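Local coordinates for SGNH hydrolase-type esterase domain-containing protein (PDB 4S1P) that is probably an esterase or acylhydrolase of the SGNH hydrolase family, although its substrate is not known, at residues Met4-Thr15 and Leu27-Gly38; Leu144-Phe152 and Gly172-Thr183. All coordinates share one frame; numbering follows the deposited sequence.

Interaction 1 of 2, residues Met4-Thr15 and Leu27-Gly38; sequences MRILMLGNSLTT and LTAEVRVHARGG
Strands 4-10 and 29-35 run side by side in the same direction, their axes 4.6 Å apart at closest approach and 18° from parallel. A regular ladder of parallel-sheet bonds joins them: Ile-6 N donates to Glu-30 O (2.8 Å), Arg-32 N to Ile-6 O, Met-8 N to Arg-32 O and His-34 N to Met-8 O. Beyond Gly-10 the ladder gives out in a weak bond from Arg-36 N to Gly-10 O. On the face of Arg-5, Leu-7 and Leu-9, Glu-30 in one of its two conformers is taken side-on by the Arg-5 guanidinium, NE to OE1 (2.7 Å) and NH1 to OE2 (2.8 Å). Both oxygens lie near the guanidinium plane but are met from above the carboxylate, the two planes being 74° apart. Glu-62 also pairs with Arg-5 and with Arg-32. Replacing Arg-5 by an alanine is likely to leave the Glu-30 carboxylate without its two-pronged partner and Glu-62 with one arginine fewer. Farther along, Leu-7 sets CD1 over the centre of the His-34 ring, 3.7 Å from its centroid, a CH-pi contact; Thr-55 holds ND1 of that ring. The other face is apolar. Ile-6 CD1 reaches Leu-27 CD1 (3.6 Å), the side chains crossing at about a right angle, while Met-8 SE, placed by a CG anti to the carbonyl carbon (chi1 -55°), lies 3.7 Å from Val-31 CG1. At the C-terminal end, Asn-11 OD1 caps the short helix by accepting from Leu-13 N (3.1 Å), and accepts also from Gln-70 NE2. This strand-to-helix turn presents Ser-12, which with Asp-164 and His-167 fits a catalytic triad, consistent with the SGNH hydrolase fold; Asn-11 ND2 and Ser-12 N bind an unidentified ligand there.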
loop_
_atom_site.group_PDB
_atom_site.type_symbol
_atom_site.label_atom_id
_atom_site.label_comp_id
_atom_site.label_asym_id
_atom_site.label_seq_id
_atom_site.Cartn_x
_atom_site.Cartn_y
_atom_site.Cartn_z
HETATM N N MSE A 4 -11.455 -7.340 -14.757
HETATM C CA MSE A 4 -11.209 -6.599 -13.529
HETATM C C MSE A 4 -10.160 -5.536 -13.794
HETATM O O MSE A 4 -9.194 -5.784 -14.471
HETATM C CB MSE A 4 -10.681 -7.533 -12.439
HETATM C CG MSE A 4 -10.575 -6.807 -11.097
HETATM SE SE MSE A 4 -9.787 -8.021 -9.748
HETATM C CE MSE A 4 -11.328 -9.171 -9.592
ATOM N N ARG A 5 -10.393 -4.335 -13.276
ATOM C CA ARG A 5 -9.461 -3.214 -13.423
ATOM C C ARG A 5 -9.103 -2.696 -12.039
ATOM O O ARG A 5 -9.975 -2.364 -11.234
ATOM C CB ARG A 5 -10.036 -2.095 -14.301
ATOM C CG ARG A 5 -10.504 -2.603 -15.677
ATOM C CD ARG A 5 -10.828 -1.439 -16.644
ATOM N NE ARG A 5 -9.585 -0.842 -17.160
ATOM C CZ ARG A 5 -9.123 0.382 -16.882
ATOM N NH1 ARG A 5 -7.960 0.741 -17.381
ATOM N NH2 ARG A 5 -9.791 1.241 -16.125
ATOM N N ILE A 6 -7.804 -2.559 -11.829
ATOM C CA ILE A 6 -7.241 -2.195 -10.511
ATOM C C ILE A 6 -6.312 -0.995 -10.698
ATOM O O ILE A 6 -5.421 -1.020 -11.546
ATOM C CB ILE A 6 -6.427 -3.360 -9.898
ATOM C CG1 ILE A 6 -7.300 -4.610 -9.759
ATOM C CG2 ILE A 6 -5.830 -2.954 -8.561
ATOM C CD1 ILE A 6 -6.503 -5.864 -9.461
ATOM N N LEU A 7 -6.531 0.064 -9.921
ATOM C CA LEU A 7 -5.638 1.230 -9.873
ATOM C C LEU A 7 -4.845 1.155 -8.583
ATOM O O LEU A 7 -5.437 1.027 -7.521
ATOM C CB LEU A 7 -6.460 2.508 -9.884
ATOM C CG LEU A 7 -5.687 3.813 -9.791
ATOM C CD1 LEU A 7 -4.691 3.988 -10.924
ATOM C CD2 LEU A 7 -6.692 4.974 -9.724
HETATM N N MSE A 8 -3.525 1.202 -8.686
HETATM C CA MSE A 8 -2.661 1.124 -7.518
HETATM C C MSE A 8 -1.916 2.422 -7.330
HETATM O O MSE A 8 -1.356 2.978 -8.283
HETATM C CB MSE A 8 -1.610 0.025 -7.691
HETATM C CG MSE A 8 -2.247 -1.323 -8.010
HETATM SE SE MSE A 8 -0.876 -2.750 -7.945
HETATM C CE MSE A 8 -0.837 -3.018 -6.022
ATOM N N LEU A 9 -1.983 2.944 -6.113
ATOM C CA LEU A 9 -1.306 4.157 -5.748
ATOM C C LEU A 9 -0.227 3.805 -4.728
ATOM O O LEU A 9 -0.529 3.188 -3.695
ATOM C CB LEU A 9 -2.315 5.132 -5.101
ATOM C CG LEU A 9 -3.688 5.266 -5.775
ATOM C CD1 LEU A 9 -4.572 6.240 -4.972
ATOM C CD2 LEU A 9 -3.542 5.669 -7.232
ATOM N N GLY A 10 1.021 4.172 -4.986
ATOM C CA GLY A 10 2.096 3.769 -4.071
ATOM C C GLY A 10 3.471 4.242 -4.462
ATOM O O GLY A 10 3.618 5.237 -5.185
ATOM N N ASN A 11 4.465 3.513 -3.984
ATOM C CA ASN A 11 5.853 3.827 -4.274
ATOM C C ASN A 11 6.610 2.537 -4.521
ATOM O O ASN A 11 6.008 1.583 -5.040
ATOM C CB ASN A 11 6.416 4.772 -3.229
ATOM C CG ASN A 11 6.535 4.160 -1.864
ATOM O OD1 ASN A 11 6.554 2.940 -1.668
ATOM N ND2 ASN A 11 6.650 5.035 -0.882
ATOM N N SER A 12 7.924 2.476 -4.268
ATOM C CA SER A 12 8.642 1.253 -4.610
ATOM C C SER A 12 8.156 0.014 -3.846
ATOM O O SER A 12 8.367 -1.101 -4.316
ATOM C CB SER A 12 10.161 1.437 -4.469
ATOM O OG SER A 12 10.518 1.350 -3.133
ATOM N N LEU A 13 7.452 0.159 -2.707
ATOM C CA LEU A 13 6.911 -1.057 -2.073
ATOM C C LEU A 13 5.836 -1.715 -2.936
ATOM O O LEU A 13 5.579 -2.936 -2.834
ATOM C CB LEU A 13 6.402 -0.788 -0.657
ATOM C CG LEU A 13 7.461 -0.752 0.458
ATOM C CD1 LEU A 13 8.442 0.382 0.302
ATOM C CD2 LEU A 13 6.774 -0.744 1.802
ATOM N N THR A 14 5.215 -0.917 -3.795
ATOM C CA THR A 14 4.274 -1.438 -4.780
ATOM C C THR A 14 4.982 -1.902 -6.048
ATOM O O THR A 14 4.682 -2.978 -6.539
ATOM C CB THR A 14 3.227 -0.359 -5.131
ATOM O OG1 THR A 14 2.368 -0.180 -4.004
ATOM C CG2 THR A 14 2.348 -0.789 -6.319
ATOM N N THR A 15 5.915 -1.113 -6.580
ATOM C CA THR A 15 6.447 -1.393 -7.908
ATOM C C THR A 15 7.594 -2.387 -7.893
ATOM O O THR A 15 7.845 -3.011 -8.940
ATOM C CB THR A 15 6.917 -0.121 -8.607
ATOM O OG1 THR A 15 7.883 0.557 -7.799
ATOM C CG2 THR A 15 5.760 0.808 -8.895
ATOM N N LEU A 27 -4.813 -12.273 -10.917
ATOM C CA LEU A 27 -6.223 -11.933 -10.930
ATOM C C LEU A 27 -6.820 -11.849 -12.355
ATOM O O LEU A 27 -8.003 -11.529 -12.506
ATOM C CB LEU A 27 -6.423 -10.600 -10.202
ATOM C CG LEU A 27 -6.251 -10.632 -8.693
ATOM C CD1 LEU A 27 -6.330 -9.220 -8.120
ATOM C CD2 LEU A 27 -7.282 -11.517 -7.977
ATOM N N THR A 28 -6.014 -12.101 -13.374
ATOM C CA THR A 28 -6.362 -11.815 -14.772
ATOM C C THR A 28 -6.976 -10.421 -14.897
ATOM O O THR A 28 -8.035 -10.227 -15.447
ATOM C CB THR A 28 -7.298 -12.898 -15.369
ATOM O OG1 THR A 28 -6.802 -14.189 -15.011
ATOM C CG2 THR A 28 -7.372 -12.768 -16.878
ATOM N N ALA A 29 -6.266 -9.466 -14.322
ATOM C CA ALA A 29 -6.709 -8.092 -14.234
ATOM C C ALA A 29 -5.841 -7.113 -14.996
ATOM O O ALA A 29 -4.649 -7.372 -15.260
ATOM C CB ALA A 29 -6.749 -7.662 -12.765
ATOM N N GLU A 30 -6.466 -5.987 -15.397
ATOM C CA GLU A 30 -5.736 -4.838 -15.903
ATOM C C GLU A 30 -5.312 -4.020 -14.685
ATOM O O GLU A 30 -6.162 -3.632 -13.871
ATOM C CB GLU A 30 -6.586 -3.979 -16.819
ATOM C CG GLU A 30 -5.839 -2.771 -17.362
ATOM C CD GLU A 30 -6.653 -1.916 -18.307
ATOM O OE1 GLU A 30 -7.805 -2.281 -18.626
ATOM O OE2 GLU A 30 -6.139 -0.852 -18.727
ATOM N N VAL A 31 -4.017 -3.778 -14.545
ATOM C CA VAL A 31 -3.464 -3.042 -13.397
ATOM C C VAL A 31 -2.761 -1.783 -13.889
ATOM O O VAL A 31 -1.874 -1.835 -14.735
ATOM C CB VAL A 31 -2.507 -3.926 -12.578
ATOM C CG1 VAL A 31 -1.871 -3.140 -11.437
ATOM C CG2 VAL A 31 -3.263 -5.113 -12.034
ATOM N N ARG A 32 -3.216 -0.646 -13.374
ATOM C CA ARG A 32 -2.635 0.655 -13.630
ATOM C C ARG A 32 -1.959 1.120 -12.349
ATOM O O ARG A 32 -2.548 0.994 -11.269
ATOM C CB ARG A 32 -3.730 1.657 -13.988
ATOM C CG ARG A 32 -3.258 3.068 -14.295
ATOM C CD ARG A 32 -2.533 3.222 -15.636
ATOM N NE ARG A 32 -3.387 2.733 -16.715
ATOM C CZ ARG A 32 -4.510 3.328 -17.135
ATOM N NH1 ARG A 32 -4.856 4.534 -16.695
ATOM N NH2 ARG A 32 -5.276 2.724 -18.019
ATOM N N VAL A 33 -0.734 1.626 -12.462
ATOM C CA VAL A 33 0.048 2.049 -11.277
ATOM C C VAL A 33 0.417 3.525 -11.360
ATOM O O VAL A 33 0.927 3.974 -12.396
ATOM C CB VAL A 33 1.343 1.229 -11.188
ATOM C CG1 VAL A 33 2.155 1.630 -9.969
ATOM C CG2 VAL A 33 0.998 -0.254 -11.153
ATOM N N HIS A 34 0.089 4.272 -10.306
ATOM C CA HIS A 34 0.521 5.641 -10.121
ATOM C C HIS A 34 1.475 5.625 -8.950
ATOM O O HIS A 34 1.038 5.593 -7.781
ATOM C CB HIS A 34 -0.688 6.536 -9.817
ATOM C CG HIS A 34 -1.647 6.663 -10.952
ATOM N ND1 HIS A 34 -2.879 7.274 -10.809
ATOM C CD2 HIS A 34 -1.598 6.212 -12.223
ATOM C CE1 HIS A 34 -3.529 7.218 -11.967
ATOM N NE2 HIS A 34 -2.781 6.558 -12.834
ATOM N N ALA A 35 2.775 5.599 -9.257
ATOM C CA ALA A 35 3.781 5.449 -8.226
ATOM C C ALA A 35 5.002 6.263 -8.591
ATOM O O ALA A 35 5.230 6.603 -9.758
ATOM C CB ALA A 35 4.168 4.001 -8.073
ATOM N N ARG A 36 5.762 6.604 -7.568
ATOM C CA ARG A 36 7.080 7.187 -7.747
ATOM C C ARG A 36 7.871 6.839 -6.513
ATOM O O ARG A 36 7.323 6.777 -5.418
ATOM C CB ARG A 36 7.028 8.693 -7.860
ATOM C CG ARG A 36 8.363 9.274 -8.327
ATOM C CD ARG A 36 8.399 10.788 -8.187
ATOM N NE ARG A 36 8.365 11.238 -6.793
ATOM C CZ ARG A 36 7.271 11.634 -6.152
ATOM N NH1 ARG A 36 6.139 11.669 -6.800
ATOM N NH2 ARG A 36 7.340 12.016 -4.874
ATOM N N GLY A 37 9.170 6.673 -6.665
ATOM C CA GLY A 37 10.007 6.471 -5.482
ATOM C C GLY A 37 9.845 7.631 -4.521
ATOM O O GLY A 37 9.896 8.786 -4.911
ATOM N N GLY A 38 9.603 7.285 -3.263
ATOM C CA GLY A 38 9.475 8.258 -2.182
ATOM C C GLY A 38 8.105 8.882 -2.058
ATOM O O GLY A 38 7.886 9.682 -1.160
HETATM O O HOH W 1 -10.718 -10.172 -14.795
#

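Interaction 2 of 2, residues Leu144-Phe152 and Gly172-Thr183; sequences LLADVAAPF and GSRLAALVLAET
Ala-146 meets helix 172-183 most closely: its CB lies 3.5 Å from Leu-180 CD2 and 3.4 Å from Thr-183 OG1. The methyl of Thr-183 reaches the start of the strand, CG2 touching Leu-144 CB at 3.7 Å. Next along, Val-148 straddles the helix surface with its two branches. CG1, anti to the backbone N (chi1 -173°), rests against Ala-176, and CG2 meets Val-179 CG1 at 3.9 Å. Val-179 is itself forked, its CG2 turning to Pro-151 CG (3.8 Å). Leu-175 then fits between Pro-151 and Phe-152, its CD2 being 3.8 Å from both Pro-151 CB and Phe-152 CD1. The Phe-152 ring tip, CZ, approaches Gly-172 CA at 4.0 Å, where a side chain on the glycine would be tight against it. Strand and helix run nearly antiparallel, at 154°, with their axes 7.6 Å apart at closest approach, a spacing that suits the small Ala-146.

Outside this layer, Asp-147 OD1 accepts from Ala-150 N, capping the helix start that brings Pro-151 and Phe-152 round to the helix. Trp-107 stacks on the Phe-152 ring and Tyr-161 meets it edge-to-face, fixing its place beside Gly-172. Strand 100-105 pairs with the backbone of 144-147, and helix 19-27 packs on Ala-177 and Leu-180. The last strand of the sheet is thus covered by helix 170-184 as in an alpha/beta sandwich. Because the contact is made of methyl, methylene and ring carbons, with Thr-183 OG1 its main polar side-chain atom, it depends on close shape matching rather than on directed bonds.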
loop_
_atom_site.group_PDB
_atom_site.type_symbol
_atom_site.label_atom_id
_atom_site.label_comp_id
_atom_site.label_asym_id
_atom_site.label_seq_id
_atom_site.Cartn_x
_atom_site.Cartn_y
_atom_site.Cartn_z
ATOM N N LEU A 144 -11.047 -2.457 2.239
ATOM C CA LEU A 144 -10.595 -3.776 2.533
ATOM C C LEU A 144 -9.114 -3.698 2.916
ATOM O O LEU A 144 -8.372 -2.953 2.336
ATOM C CB LEU A 144 -10.712 -4.659 1.293
ATOM C CG LEU A 144 -12.091 -4.776 0.691
ATOM C CD1 LEU A 144 -12.018 -5.666 -0.545
ATOM C CD2 LEU A 144 -13.041 -5.331 1.758
ATOM N N LEU A 145 -8.688 -4.465 3.893
ATOM C CA LEU A 145 -7.288 -4.470 4.316
ATOM C C LEU A 145 -6.587 -5.693 3.783
ATOM O O LEU A 145 -6.960 -6.821 4.129
ATOM C CB LEU A 145 -7.154 -4.442 5.838
ATOM C CG LEU A 145 -5.717 -4.482 6.351
ATOM C CD1 LEU A 145 -4.884 -3.304 5.870
ATOM C CD2 LEU A 145 -5.693 -4.524 7.872
ATOM N N ALA A 146 -5.557 -5.461 2.976
ATOM C CA ALA A 146 -4.616 -6.516 2.595
ATOM C C ALA A 146 -3.466 -6.448 3.599
ATOM O O ALA A 146 -2.612 -5.569 3.478
ATOM C CB ALA A 146 -4.154 -6.289 1.168
ATOM N N ASP A 147 -3.510 -7.316 4.624
ATOM C CA ASP A 147 -2.601 -7.246 5.747
ATOM C C ASP A 147 -1.359 -8.033 5.414
ATOM O O ASP A 147 -1.276 -9.215 5.697
ATOM C CB ASP A 147 -3.313 -7.773 6.986
ATOM C CG ASP A 147 -2.497 -7.666 8.265
ATOM O OD1 ASP A 147 -1.295 -7.349 8.185
ATOM O OD2 ASP A 147 -3.049 -7.916 9.364
ATOM N N VAL A 148 -0.368 -7.368 4.831
ATOM C CA VAL A 148 0.853 -8.069 4.476
ATOM C C VAL A 148 1.773 -8.220 5.699
ATOM O O VAL A 148 2.620 -9.112 5.745
ATOM C CB VAL A 148 1.543 -7.425 3.254
ATOM C CG1 VAL A 148 2.732 -8.273 2.799
ATOM C CG2 VAL A 148 0.549 -7.253 2.095
ATOM N N ALA A 149 1.624 -7.365 6.704
ATOM C CA ALA A 149 2.441 -7.494 7.899
ATOM C C ALA A 149 2.262 -8.843 8.563
ATOM O O ALA A 149 3.223 -9.396 9.106
ATOM C CB ALA A 149 2.140 -6.392 8.885
ATOM N N ALA A 150 1.042 -9.346 8.611
ATOM C CA ALA A 150 0.791 -10.616 9.318
ATOM C C ALA A 150 1.658 -11.773 8.771
ATOM O O ALA A 150 2.408 -12.380 9.552
ATOM C CB ALA A 150 -0.701 -10.957 9.314
ATOM N N PRO A 151 1.612 -12.033 7.452
ATOM C CA PRO A 151 2.476 -13.115 6.976
ATOM C C PRO A 151 3.955 -12.779 6.990
ATOM O O PRO A 151 4.790 -13.685 7.064
ATOM C CB PRO A 151 1.952 -13.405 5.579
ATOM C CG PRO A 151 1.206 -12.146 5.148
ATOM C CD PRO A 151 0.604 -11.633 6.442
ATOM N N PHE A 152 4.312 -11.499 6.947
ATOM C CA PHE A 152 5.712 -11.131 7.194
ATOM C C PHE A 152 6.160 -11.591 8.578
ATOM O O PHE A 152 7.240 -12.114 8.717
ATOM C CB PHE A 152 5.968 -9.603 7.057
ATOM C CG PHE A 152 6.579 -9.215 5.748
ATOM C CD1 PHE A 152 5.925 -9.463 4.548
ATOM C CD2 PHE A 152 7.834 -8.597 5.711
ATOM C CE1 PHE A 152 6.488 -9.093 3.348
ATOM C CE2 PHE A 152 8.389 -8.213 4.493
ATOM C CZ PHE A 152 7.717 -8.460 3.336
ATOM N N GLY A 172 9.215 -11.457 -0.752
ATOM C CA GLY A 172 8.314 -10.535 -0.055
ATOM C C GLY A 172 7.305 -9.885 -0.985
ATOM O O GLY A 172 6.135 -9.760 -0.627
ATOM N N SER A 173 7.737 -9.512 -2.186
ATOM C CA SER A 173 6.801 -8.965 -3.163
ATOM C C SER A 173 5.768 -9.980 -3.628
ATOM O O SER A 173 4.605 -9.653 -3.847
ATOM C CB SER A 173 7.524 -8.383 -4.346
ATOM O OG SER A 173 8.306 -7.267 -3.939
ATOM N N ARG A 174 6.209 -11.220 -3.813
ATOM C CA ARG A 174 5.284 -12.271 -4.190
ATOM C C ARG A 174 4.226 -12.480 -3.114
ATOM O O ARG A 174 3.033 -12.623 -3.398
ATOM C CB ARG A 174 6.043 -13.550 -4.498
ATOM C CG ARG A 174 5.125 -14.685 -4.920
ATOM C CD ARG A 174 5.930 -15.892 -5.344
ATOM N NE ARG A 174 5.034 -16.993 -5.682
ATOM C CZ ARG A 174 4.530 -17.867 -4.812
ATOM N NH1 ARG A 174 4.834 -17.810 -3.509
ATOM N NH2 ARG A 174 3.716 -18.818 -5.259
ATOM N N LEU A 175 4.656 -12.427 -1.856
ATOM C CA LEU A 175 3.765 -12.547 -0.767
ATOM C C LEU A 175 2.754 -11.385 -0.756
ATOM O O LEU A 175 1.547 -11.588 -0.606
ATOM C CB LEU A 175 4.553 -12.549 0.526
ATOM C CG LEU A 175 3.710 -12.635 1.783
ATOM C CD1 LEU A 175 2.812 -13.875 1.794
ATOM C CD2 LEU A 175 4.628 -12.618 2.988
ATOM N N ALA A 176 3.233 -10.176 -0.971
ATOM C CA ALA A 176 2.292 -9.039 -1.055
ATOM C C ALA A 176 1.270 -9.222 -2.170
ATOM O O ALA A 176 0.105 -8.962 -1.972
ATOM C CB ALA A 176 3.061 -7.779 -1.266
ATOM N N ALA A 177 1.723 -9.664 -3.336
ATOM C CA ALA A 177 0.811 -9.921 -4.447
ATOM C C ALA A 177 -0.229 -10.965 -4.080
ATOM O O ALA A 177 -1.394 -10.820 -4.419
ATOM C CB ALA A 177 1.567 -10.345 -5.691
ATOM N N LEU A 178 0.197 -12.035 -3.416
ATOM C CA LEU A 178 -0.743 -13.102 -3.033
ATOM C C LEU A 178 -1.770 -12.609 -2.016
ATOM O O LEU A 178 -2.968 -12.913 -2.110
ATOM C CB LEU A 178 0.004 -14.325 -2.486
ATOM C CG LEU A 178 0.816 -15.115 -3.500
ATOM C CD1 LEU A 178 1.730 -16.043 -2.726
ATOM C CD2 LEU A 178 -0.068 -15.856 -4.491
ATOM N N VAL A 179 -1.320 -11.791 -1.066
ATOM C CA VAL A 179 -2.237 -11.232 -0.094
ATOM C C VAL A 179 -3.256 -10.275 -0.755
ATOM O O VAL A 179 -4.449 -10.293 -0.483
ATOM C CB VAL A 179 -1.441 -10.519 1.031
ATOM C CG1 VAL A 179 -2.370 -9.800 1.982
ATOM C CG2 VAL A 179 -0.583 -11.516 1.830
ATOM N N LEU A 180 -2.749 -9.403 -1.613
ATOM C CA LEU A 180 -3.609 -8.481 -2.338
ATOM C C LEU A 180 -4.604 -9.247 -3.218
ATOM O O LEU A 180 -5.779 -8.904 -3.255
ATOM C CB LEU A 180 -2.793 -7.481 -3.171
ATOM C CG LEU A 180 -2.115 -6.381 -2.371
ATOM C CD1 LEU A 180 -0.899 -5.832 -3.115
ATOM C CD2 LEU A 180 -3.095 -5.278 -2.027
ATOM N N ALA A 181 -4.133 -10.285 -3.906
ATOM C CA ALA A 181 -5.011 -11.092 -4.750
ATOM C C ALA A 181 -6.119 -11.768 -3.929
ATOM O O ALA A 181 -7.265 -11.838 -4.352
ATOM C CB ALA A 181 -4.188 -12.120 -5.509
ATOM N N GLU A 182 -5.773 -12.275 -2.752
ATOM C CA GLU A 182 -6.758 -12.883 -1.864
ATOM C C GLU A 182 -7.810 -11.878 -1.423
ATOM O O GLU A 182 -9.024 -12.172 -1.394
ATOM C CB GLU A 182 -6.107 -13.547 -0.635
ATOM C CG GLU A 182 -7.131 -14.154 0.311
ATOM C CD GLU A 182 -6.645 -15.418 0.988
ATOM O OE1 GLU A 182 -7.490 -16.300 1.261
ATOM O OE2 GLU A 182 -5.428 -15.541 1.236
ATOM N N THR A 183 -7.340 -10.679 -1.118
ATOM C CA THR A 183 -8.218 -9.614 -0.675
ATOM C C THR A 183 -9.240 -9.206 -1.773
ATOM O O THR A 183 -10.436 -8.983 -1.484
ATOM C CB THR A 183 -7.365 -8.404 -0.199
ATOM O OG1 THR A 183 -6.485 -8.806 0.856
ATOM C CG2 THR A 183 -8.224 -7.279 0.311
#

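Interactions 1 and 2 hold opposite ends of one five-stranded parallel sheet: 29-35 is one outermost strand and 144-147 the other. Interaction 1 joins strand to strand through backbone bonds, with a salt-bridge network on one side and an apolar face on the other; interaction 2 lays a helix on a strand mainly through apolar side-chain packing, without hydrogen bonds between the two segments. Both are partly buried, but exposed residues take part only in interaction 1, at Glu-30 and in the loop after strand 29-35. Their centres are 14 Å apart, and they meet directly where Met-8 CE touches Leu-180 CD1 (4.0 Å), so helix 170-184 also packs against the apolar face of interaction 1.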